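Local coordinates for like-Sm ribonucleoprotein core (Methanococcus vannielii SB, PDB 5MKI) that probably binds RNA and assembles into a ring of seven identical subunits, at residues S14-V19 and K30-Y36; V19-K24 and D65-S71. One frame throughout, in Å; residues are numbered along the deposited sequence.

Strand 18-23 serves both contacts, and Val-19 belongs to each. In contact 1 its first residues, with the turn before them, lie along strand 28-36, the partner in its own hairpin; in contact 2 its remainder pairs with the C-terminal strand 67-71, some 40 residues further along the chain. The two centres are about 12 Å apart, on opposite sides of the chain's centre. Contact 1 is partly buried: Leu-33 and Val-19 face inward while lysine, arginine and asparagine side chains border the other side. Contact 2 is more deeply buried, mostly valines, leucines and tyrosines, with one exposed lysine that bonds backbone carbonyls, and its C-terminal strand continues the sheet into a neighbouring subunit.

Contact 1 of 2, residues S14-V19 and K30-Y36; sequences SINTNV and KGRLKAY
Residues 14-17 form a type II beta turn, Ile-15 at phi/psi -58/135 and Asn-16 at 64/31, closed by Thr-17 N to Ser-14 O (3.1 Å) and tightened by Thr-17 OG1 to Ser-14 O (2.7 Å). The chain then runs antiparallel to 30-36. Asn-18 and Arg-32 make a non-hydrogen-bonded pair (CA-CA 4.3 Å), Val-19 and Gly-31 a hydrogen-bonded one (CA-CA 5.7 Å) through Val-19 N to Gly-31 O (2.8 Å) and Gly-31 N to Val-19 O (3.0 Å). Leu-33 N donates to Thr-17 O (3.0 Å), and Asn-16 N returns a nearly straight bond to Leu-33 O (2.8 Å), which fastens the turn to the strand. This is the open end of the first hairpin of the Sm fold, just after the short N-terminal helix. Leu-33 (chi1 t, chi2 p) points toward the turn and also touches Leu-11 of helix 9-13; its CB meets Val-19 CG2 at 4.1 Å and its CD2 meets Ile-15 CD1 at 4.2 Å. Ile-15 CD1 also reaches the edge of the Tyr-36 ring, 4.3 Å from Tyr-36 CD1. The other face is polar. Lys-34, with chi1 to chi3 all m, curls back so that NZ bonds Asn-16 OD1 (2.7 Å). Asn-16 O sits over the Arg-32 guanidinium. Asn-18, a calcium ligand in a structure of this protein, accepts a weak bond on OD1 from Lys-30 NZ (3.4 Å).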
# COMPACT_ATOMS: atom_id res chain seq x y z
N SER A 14 23.99 -0.14 -15.31
CA SER A 14 24.60 0.86 -14.45
C SER A 14 25.32 0.27 -13.26
O SER A 14 25.74 1.02 -12.37
CB SER A 14 23.54 1.85 -13.94
OG SER A 14 23.03 2.62 -14.99
N ILE A 15 25.47 -1.06 -13.20
CA ILE A 15 26.22 -1.66 -12.11
C ILE A 15 27.64 -1.08 -12.11
O ILE A 15 28.27 -0.93 -13.17
CB ILE A 15 26.26 -3.19 -12.21
CG1 ILE A 15 24.87 -3.80 -11.94
CG2 ILE A 15 27.28 -3.75 -11.22
CD1 ILE A 15 24.43 -3.73 -10.48
N ASN A 16 28.11 -0.73 -10.91
CA ASN A 16 29.46 -0.18 -10.69
C ASN A 16 29.64 1.17 -11.38
O ASN A 16 30.74 1.51 -11.81
CB ASN A 16 30.54 -1.17 -11.13
CG ASN A 16 30.64 -2.34 -10.18
OD1 ASN A 16 30.55 -2.17 -8.97
ND2 ASN A 16 30.79 -3.54 -10.73
N THR A 17 28.56 1.93 -11.49
CA THR A 17 28.59 3.35 -11.81
C THR A 17 27.81 4.10 -10.74
O THR A 17 27.15 3.50 -9.88
CB THR A 17 28.03 3.64 -13.21
OG1 THR A 17 26.61 3.45 -13.21
CG2 THR A 17 28.67 2.72 -14.24
N ASN A 18 27.87 5.43 -10.80
CA ASN A 18 27.19 6.28 -9.84
C ASN A 18 25.77 6.59 -10.29
O ASN A 18 25.56 7.01 -11.43
CB ASN A 18 27.97 7.58 -9.63
CG ASN A 18 27.80 8.14 -8.25
OD1 ASN A 18 26.80 8.80 -7.94
ND2 ASN A 18 28.76 7.86 -7.38
N VAL A 19 24.80 6.38 -9.40
CA VAL A 19 23.40 6.68 -9.71
C VAL A 19 22.84 7.60 -8.64
O VAL A 19 23.33 7.67 -7.52
CB VAL A 19 22.54 5.40 -9.85
CG1 VAL A 19 23.14 4.50 -10.93
CG2 VAL A 19 22.41 4.67 -8.49
N LYS A 30 22.70 9.36 -3.47
CA LYS A 30 23.65 9.21 -4.57
C LYS A 30 24.73 8.22 -4.16
O LYS A 30 25.25 8.30 -3.04
CB LYS A 30 24.28 10.57 -4.93
CG LYS A 30 25.43 10.49 -5.93
CD LYS A 30 26.18 11.82 -6.06
CE LYS A 30 27.70 11.62 -6.05
NZ LYS A 30 28.34 11.75 -7.41
N GLY A 31 25.07 7.29 -5.05
CA GLY A 31 26.07 6.30 -4.70
C GLY A 31 26.39 5.38 -5.86
O GLY A 31 25.84 5.51 -6.96
N ARG A 32 27.28 4.43 -5.60
CA ARG A 32 27.74 3.46 -6.60
C ARG A 32 26.90 2.18 -6.51
O ARG A 32 26.90 1.50 -5.47
CB ARG A 32 29.22 3.15 -6.38
CG ARG A 32 29.86 2.16 -7.36
CD ARG A 32 31.27 1.79 -6.88
NE ARG A 32 32.01 0.99 -7.86
CZ ARG A 32 32.65 1.50 -8.91
NH1 ARG A 32 32.64 2.81 -9.12
NH2 ARG A 32 33.29 0.71 -9.75
N LEU A 33 26.21 1.84 -7.60
CA LEU A 33 25.21 0.78 -7.59
C LEU A 33 25.87 -0.60 -7.67
O LEU A 33 26.42 -0.97 -8.71
CB LEU A 33 24.23 0.98 -8.75
CG LEU A 33 23.07 -0.01 -8.86
CD1 LEU A 33 21.99 0.27 -7.82
CD2 LEU A 33 22.49 0.00 -10.27
N LYS A 34 25.77 -1.36 -6.58
CA LYS A 34 26.32 -2.71 -6.48
C LYS A 34 25.31 -3.82 -6.74
O LYS A 34 25.72 -4.96 -7.01
CB LYS A 34 26.93 -2.93 -5.08
CG LYS A 34 27.88 -1.84 -4.64
CD LYS A 34 29.06 -1.79 -5.58
CE LYS A 34 29.86 -3.10 -5.53
NZ LYS A 34 31.00 -3.08 -6.50
N ALA A 35 24.02 -3.54 -6.64
CA ALA A 35 23.01 -4.58 -6.73
C ALA A 35 21.64 -3.93 -6.74
O ALA A 35 21.45 -2.86 -6.17
CB ALA A 35 23.11 -5.58 -5.57
N TYR A 36 20.69 -4.60 -7.41
CA TYR A 36 19.29 -4.21 -7.44
C TYR A 36 18.46 -5.46 -7.70
O TYR A 36 18.98 -6.48 -8.16
CB TYR A 36 19.00 -3.15 -8.51
CG TYR A 36 18.98 -3.75 -9.88
CD1 TYR A 36 20.16 -4.10 -10.52
CD2 TYR A 36 17.78 -4.01 -10.53
CE1 TYR A 36 20.15 -4.68 -11.77
CE2 TYR A 36 17.76 -4.60 -11.78
CZ TYR A 36 18.94 -4.92 -12.39
OH TYR A 36 18.92 -5.49 -13.63

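Contact 2 of 2, residues V19-K24 and D65-S71; sequences VTVYLK and DNVLYVS
A classic beta bulge marks this pairing of the first and last strands of the Sm fold, which sets the C-terminal strand at the edge of the strongly bent sheet, where residues 69-71 pair onward with a strand of a neighbouring subunit. Strands 19-23 and 69-71 run antiparallel at 159°, their axes 4.7 Å apart at closest approach. Thr-20 pairs with Ser-71 (CA-CA 5.1 Å) and Tyr-22 with Tyr-69 (CA-CA 5.3 Å) as hydrogen-bonded pairs; Val-21 with Val-70 (CA-CA 4.5 Å) is non-hydrogen-bonded. The bonds are Thr-20 N to Ser-71 O (3.3 Å), Ser-71 N to Thr-20 O (2.8 Å) and Tyr-22 N to Tyr-69 O (2.9 Å). Leu-68, at phi/psi -88/-62, turns the corner: its N donates to Tyr-22 O (2.7 Å), which also takes a weak bond from Tyr-69 N (3.4 Å). The register shifts by one, and Leu-23 and Val-67 form a non-hydrogen-bonded pair (CA-CA 4.5 Å) whose side chains diverge. Inside, Val-21 CG1 packs on Val-67 CG2 (3.7 Å) and Val-70 CG2 (4.1 Å). On the other face the Tyr-22 ring (chi1 m) meets that of Tyr-69 obliquely, centroids 5.0 Å apart and planes at 57°. Asp-65, which binds UMP in a structure of this protein, points its CA-to-CB bond away from 19-24. Lys-24 N bonds Asn-66 O (2.8 Å), while Lys-24 NZ joins Asp-65 O (2.7 Å) and Val-67 O (3.0 Å).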
# COMPACT_ATOMS: atom_id res chain seq x y z
N VAL A 19 24.80 6.38 -9.40
CA VAL A 19 23.40 6.68 -9.71
C VAL A 19 22.84 7.60 -8.64
O VAL A 19 23.33 7.67 -7.52
CB VAL A 19 22.54 5.40 -9.85
CG1 VAL A 19 23.14 4.50 -10.93
CG2 VAL A 19 22.41 4.67 -8.49
N THR A 20 21.81 8.33 -9.03
CA THR A 20 21.04 9.19 -8.13
C THR A 20 19.65 8.59 -7.97
O THR A 20 18.92 8.47 -8.96
CB THR A 20 20.96 10.61 -8.68
OG1 THR A 20 22.29 11.08 -8.94
CG2 THR A 20 20.28 11.55 -7.69
N VAL A 21 19.30 8.21 -6.75
CA VAL A 21 17.99 7.64 -6.43
C VAL A 21 17.14 8.74 -5.79
O VAL A 21 17.43 9.17 -4.67
CB VAL A 21 18.09 6.43 -5.50
CG1 VAL A 21 16.67 5.83 -5.24
CG2 VAL A 21 19.02 5.38 -6.07
N TYR A 22 16.10 9.17 -6.50
CA TYR A 22 15.12 10.11 -5.96
C TYR A 22 14.03 9.36 -5.18
O TYR A 22 13.41 8.43 -5.70
CB TYR A 22 14.46 10.91 -7.08
CG TYR A 22 15.38 11.86 -7.81
CD1 TYR A 22 16.23 11.41 -8.81
CD2 TYR A 22 15.38 13.22 -7.51
CE1 TYR A 22 17.07 12.28 -9.49
CE2 TYR A 22 16.21 14.11 -8.19
CZ TYR A 22 17.06 13.63 -9.18
OH TYR A 22 17.89 14.51 -9.86
N LEU A 23 13.78 9.80 -3.95
CA LEU A 23 12.83 9.17 -3.05
C LEU A 23 11.54 9.97 -2.98
O LEU A 23 11.50 11.17 -3.29
CB LEU A 23 13.44 9.02 -1.66
CG LEU A 23 14.71 8.16 -1.59
CD1 LEU A 23 15.12 7.93 -0.13
CD2 LEU A 23 14.48 6.83 -2.31
N LYS A 24 10.47 9.30 -2.55
CA LYS A 24 9.14 9.91 -2.55
C LYS A 24 9.07 11.14 -1.66
O LYS A 24 8.26 12.04 -1.91
CB LYS A 24 8.09 8.89 -2.11
CG LYS A 24 7.81 7.81 -3.12
CD LYS A 24 6.91 6.75 -2.51
CE LYS A 24 6.36 5.82 -3.58
NZ LYS A 24 7.45 5.01 -4.23
N ASP A 65 10.30 0.51 -2.45
CA ASP A 65 8.99 1.15 -2.35
C ASP A 65 9.08 2.63 -2.05
O ASP A 65 8.08 3.35 -2.20
CB ASP A 65 8.13 0.47 -1.28
CG ASP A 65 8.41 1.00 0.12
OD1 ASP A 65 9.60 1.26 0.44
OD2 ASP A 65 7.46 1.17 0.91
N ASN A 66 10.23 3.12 -1.59
CA ASN A 66 10.43 4.54 -1.38
C ASN A 66 10.80 5.29 -2.66
O ASN A 66 10.80 6.52 -2.66
CB ASN A 66 11.52 4.78 -0.32
CG ASN A 66 11.24 4.08 1.02
OD1 ASN A 66 10.34 4.47 1.74
ND2 ASN A 66 12.05 3.06 1.35
N VAL A 67 11.09 4.57 -3.75
CA VAL A 67 11.78 5.18 -4.89
C VAL A 67 10.77 5.89 -5.79
O VAL A 67 9.72 5.34 -6.13
CB VAL A 67 12.56 4.13 -5.69
CG1 VAL A 67 13.09 4.73 -7.01
CG2 VAL A 67 13.72 3.59 -4.84
N LEU A 68 11.10 7.13 -6.16
CA LEU A 68 10.34 7.89 -7.14
C LEU A 68 10.85 7.60 -8.55
O LEU A 68 10.11 7.07 -9.39
CB LEU A 68 10.44 9.39 -6.81
CG LEU A 68 9.37 10.36 -7.31
CD1 LEU A 68 8.00 10.00 -6.73
CD2 LEU A 68 9.76 11.79 -6.94
N TYR A 69 12.13 7.92 -8.81
CA TYR A 69 12.83 7.50 -10.02
C TYR A 69 14.33 7.49 -9.75
O TYR A 69 14.81 8.13 -8.82
CB TYR A 69 12.52 8.40 -11.23
CG TYR A 69 12.23 9.87 -10.95
CD1 TYR A 69 13.24 10.75 -10.56
CD2 TYR A 69 10.96 10.38 -11.13
CE1 TYR A 69 12.96 12.10 -10.32
CE2 TYR A 69 10.67 11.71 -10.89
CZ TYR A 69 11.67 12.57 -10.50
OH TYR A 69 11.34 13.89 -10.28
N VAL A 70 15.05 6.73 -10.57
CA VAL A 70 16.51 6.64 -10.51
C VAL A 70 17.08 7.28 -11.77
O VAL A 70 16.63 6.98 -12.89
CB VAL A 70 16.97 5.18 -10.35
CG1 VAL A 70 18.45 5.11 -10.19
CG2 VAL A 70 16.28 4.52 -9.13
N SER A 71 18.07 8.16 -11.59
CA SER A 71 18.77 8.82 -12.70
C SER A 71 20.05 8.05 -13.01
O SER A 71 20.91 7.90 -12.14
CB SER A 71 19.10 10.28 -12.39
OG SER A 71 19.64 10.91 -13.54